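Local coordinates for protein dihydrodipicolinate synthase (PDB 1XKY) that probably catalyses the condensation of pyruvate with aspartate semialdehyde, the first committed step of the diaminopimelate route to lysine, as a tetrameric TIM-barrel lyase, at residues L246-L254 with L292-P300. Sequence-based numbering, arbitrary orientation.
Sequences LLVRVTDSL and LQSVMQSIP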
loop_
_atom_site.group_PDB
_atom_site.type_symbol
_atom_site.label_atom_id
_atom_site.label_comp_id
_atom_site.label_asym_id
_atom_site.label_seq_id
_atom_site.Cartn_x
_atom_site.Cartn_y
_atom_site.Cartn_z
ATOM N N LEU A 246 21.351 -8.316 15.766
ATOM C CA LEU A 246 21.643 -7.099 16.519
ATOM C C LEU A 246 21.429 -5.855 15.657
ATOM O O LEU A 246 20.790 -4.905 16.089
ATOM C CB LEU A 246 23.089 -7.131 17.029
ATOM C CG LEU A 246 23.579 -5.914 17.829
ATOM C CD1 LEU A 246 22.787 -5.771 19.107
ATOM C CD2 LEU A 246 25.067 -6.037 18.132
ATOM N N LEU A 247 21.971 -5.871 14.443
ATOM C CA LEU A 247 21.868 -4.740 13.524
ATOM C C LEU A 247 20.404 -4.359 13.277
ATOM O O LEU A 247 20.035 -3.185 13.384
ATOM C CB LEU A 247 22.583 -5.064 12.206
ATOM C CG LEU A 247 22.554 -4.027 11.073
ATOM C CD1 LEU A 247 23.020 -2.663 11.547
ATOM C CD2 LEU A 247 23.422 -4.525 9.934
ATOM N N VAL A 248 19.575 -5.361 12.998
ATOM C CA VAL A 248 18.143 -5.160 12.736
ATOM C C VAL A 248 17.445 -4.541 13.946
ATOM O O VAL A 248 16.670 -3.594 13.813
ATOM C CB VAL A 248 17.437 -6.498 12.363
ATOM C CG1 VAL A 248 15.916 -6.329 12.319
ATOM C CG2 VAL A 248 17.951 -7.023 11.029
ATOM N N ARG A 249 17.740 -5.086 15.117
ATOM C CA ARG A 249 17.164 -4.629 16.377
ATOM C C ARG A 249 17.558 -3.177 16.651
ATOM O O ARG A 249 16.706 -2.320 16.911
ATOM C CB ARG A 249 17.673 -5.528 17.502
ATOM C CG ARG A 249 16.858 -5.510 18.757
ATOM C CD ARG A 249 17.012 -6.840 19.493
ATOM N NE ARG A 249 18.405 -7.134 19.830
ATOM C CZ ARG A 249 19.078 -6.533 20.807
ATOM N NH1 ARG A 249 18.508 -5.580 21.537
ATOM N NH2 ARG A 249 20.336 -6.871 21.052
ATOM N N VAL A 250 18.858 -2.910 16.587
ATOM C CA VAL A 250 19.377 -1.564 16.825
ATOM C C VAL A 250 18.810 -0.561 15.812
ATOM O O VAL A 250 18.375 0.542 16.183
ATOM C CB VAL A 250 20.925 -1.561 16.824
ATOM C CG1 VAL A 250 21.493 -0.132 16.757
ATOM C CG2 VAL A 250 21.439 -2.299 18.061
ATOM N N THR A 251 18.795 -0.953 14.544
ATOM C CA THR A 251 18.299 -0.080 13.489
ATOM C C THR A 251 16.831 0.282 13.682
ATOM O O THR A 251 16.466 1.454 13.596
ATOM C CB THR A 251 18.517 -0.693 12.095
ATOM O OG1 THR A 251 19.920 -0.906 11.899
ATOM C CG2 THR A 251 18.016 0.252 11.023
ATOM N N ASP A 252 15.997 -0.712 13.969
ATOM C CA ASP A 252 14.576 -0.458 14.221
ATOM C C ASP A 252 14.367 0.615 15.300
ATOM O O ASP A 252 13.506 1.485 15.154
ATOM C CB ASP A 252 13.848 -1.752 14.611
ATOM C CG ASP A 252 13.608 -2.675 13.428
ATOM O OD1 ASP A 252 13.812 -2.252 12.263
ATOM O OD2 ASP A 252 13.209 -3.838 13.666
ATOM N N SER A 253 15.172 0.559 16.360
ATOM C CA SER A 253 15.029 1.480 17.492
ATOM C C SER A 253 15.405 2.919 17.120
ATOM O O SER A 253 14.951 3.868 17.762
ATOM C CB SER A 253 15.859 1.004 18.688
ATOM O OG SER A 253 17.229 1.331 18.544
ATOM N N LEU A 254 16.231 3.055 16.078
ATOM C CA LEU A 254 16.704 4.352 15.570
ATOM C C LEU A 254 15.711 5.042 14.613
ATOM O O LEU A 254 15.919 6.193 14.210
ATOM C CB LEU A 254 18.054 4.157 14.863
ATOM C CG LEU A 254 19.399 4.418 15.565
ATOM C CD1 LEU A 254 19.340 4.528 17.069
ATOM C CD2 LEU A 254 20.433 3.386 15.099
ATOM N N LEU A 292 14.472 4.185 23.702
ATOM C CA LEU A 292 15.739 4.079 22.977
ATOM C C LEU A 292 16.859 3.608 23.902
ATOM O O LEU A 292 17.663 2.761 23.527
ATOM C CB LEU A 292 16.107 5.425 22.349
ATOM C CG LEU A 292 17.482 5.559 21.685
ATOM C CD1 LEU A 292 17.635 4.539 20.557
ATOM C CD2 LEU A 292 17.669 6.978 21.169
ATOM N N GLN A 293 16.897 4.170 25.110
ATOM C CA GLN A 293 17.931 3.847 26.093
ATOM C C GLN A 293 17.952 2.353 26.408
ATOM O O GLN A 293 19.015 1.754 26.542
ATOM C CB GLN A 293 17.703 4.638 27.385
ATOM C CG GLN A 293 18.844 4.555 28.389
ATOM C CD GLN A 293 18.538 5.311 29.671
ATOM O OE1 GLN A 293 17.466 5.145 30.273
ATOM N NE2 GLN A 293 19.474 6.149 30.095
ATOM N N SER A 294 16.771 1.755 26.508
ATOM C CA SER A 294 16.673 0.347 26.865
ATOM C C SER A 294 17.196 -0.557 25.749
ATOM O O SER A 294 17.764 -1.606 26.032
ATOM C CB SER A 294 15.247 -0.013 27.276
ATOM O OG SER A 294 15.002 0.455 28.601
ATOM N N VAL A 295 17.046 -0.142 24.494
ATOM C CA VAL A 295 17.623 -0.903 23.382
ATOM C C VAL A 295 19.145 -0.704 23.345
ATOM O O VAL A 295 19.901 -1.674 23.263
ATOM C CB VAL A 295 16.995 -0.541 22.010
ATOM C CG1 VAL A 295 17.594 -1.414 20.903
ATOM C CG2 VAL A 295 15.483 -0.715 22.050
ATOM N N MET A 296 19.590 0.546 23.443
ATOM C CA MET A 296 21.024 0.854 23.457
ATOM C C MET A 296 21.766 0.103 24.564
ATOM O O MET A 296 22.889 -0.379 24.358
ATOM C CB MET A 296 21.249 2.363 23.619
ATOM C CG MET A 296 20.851 3.203 22.401
ATOM S SD MET A 296 21.616 2.671 20.844
ATOM C CE MET A 296 23.368 2.947 21.158
ATOM N N GLN A 297 21.135 0.007 25.735
ATOM C CA GLN A 297 21.719 -0.694 26.885
ATOM C C GLN A 297 21.794 -2.214 26.694
ATOM O O GLN A 297 22.585 -2.879 27.361
ATOM C CB GLN A 297 20.972 -0.330 28.180
ATOM C CG GLN A 297 21.334 1.066 28.672
ATOM C CD GLN A 297 20.530 1.555 29.882
ATOM O OE1 GLN A 297 20.836 2.613 30.438
ATOM N NE2 GLN A 297 19.505 0.799 30.288
ATOM N N SER A 298 20.995 -2.753 25.776
ATOM C CA SER A 298 21.051 -4.180 25.436
ATOM C C SER A 298 22.141 -4.554 24.410
ATOM O O SER A 298 22.310 -5.734 24.112
ATOM C CB SER A 298 19.694 -4.661 24.926
ATOM O OG SER A 298 19.391 -4.111 23.662
ATOM N N ILE A 299 22.871 -3.570 23.877
ATOM C CA ILE A 299 24.006 -3.851 22.982
ATOM C C ILE A 299 25.144 -4.453 23.811
ATOM O O ILE A 299 25.557 -3.855 24.804
ATOM C CB ILE A 299 24.551 -2.574 22.300
ATOM C CG1 ILE A 299 23.474 -1.899 21.440
ATOM C CG2 ILE A 299 25.788 -2.902 21.438
ATOM C CD1 ILE A 299 23.894 -0.535 20.920
ATOM N N PRO A 300 25.656 -5.632 23.418
ATOM C CA PRO A 300 26.743 -6.213 24.219
ATOM C C PRO A 300 27.997 -5.343 24.251
ATOM O O PRO A 300 28.387 -4.802 23.218
ATOM C CB PRO A 300 27.035 -7.541 23.506
ATOM C CG PRO A 300 25.820 -7.836 22.718
ATOM C CD PRO A 300 25.299 -6.502 22.283
#
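Val-250 and Val-295 sit abreast where helix 246-253 and helix 292-297 run nearly antiparallel, their axes 9.9 Å apart at closest approach and inclined at 160°. Leu-246 accordingly lies beside Ile-299, just past the second helix, and Ser-253 beside Leu-292. Val-295 packs on Ser-253: its CG1, anti to the backbone N (chi1 -177°), comes within 3.6 Å of Ser-253 OG. Ser-253 OG turns back on its own helix and donates to Val-250 O at 2.7 Å, a polar partner for a hydroxyl that lies against Val-295 CG1 and Leu-292 CD1. Toward the C-terminal end of the chain, CG2 of Val-250 meets CG1 of Ile-299 at 4.0 Å, the two side chains crossing at about a right angle, and Leu-246 extends CD1 against CD of the Pro-300 ring (4.1 Å). At the other end Leu-254 CD1 touches Leu-292 CD1 at 3.9 Å, beside Val-263 and Thr-265 of helix 261-269.

Arg-249 bends at chi3 and its NH1 donates a nearly straight hydrogen bond (160° at the hydrogen) to Ser-298 OG, 2.7 Å away and close to the guanidinium plane. Ser-298 OG in turn donates to Val-295 O on a lone pair, linking the arginine to the other helix's last turn. Apolar packing thus joins helices 237-253 and 286-297, two of those following the last barrel strand, with this hydrogen-bonded pair alongside.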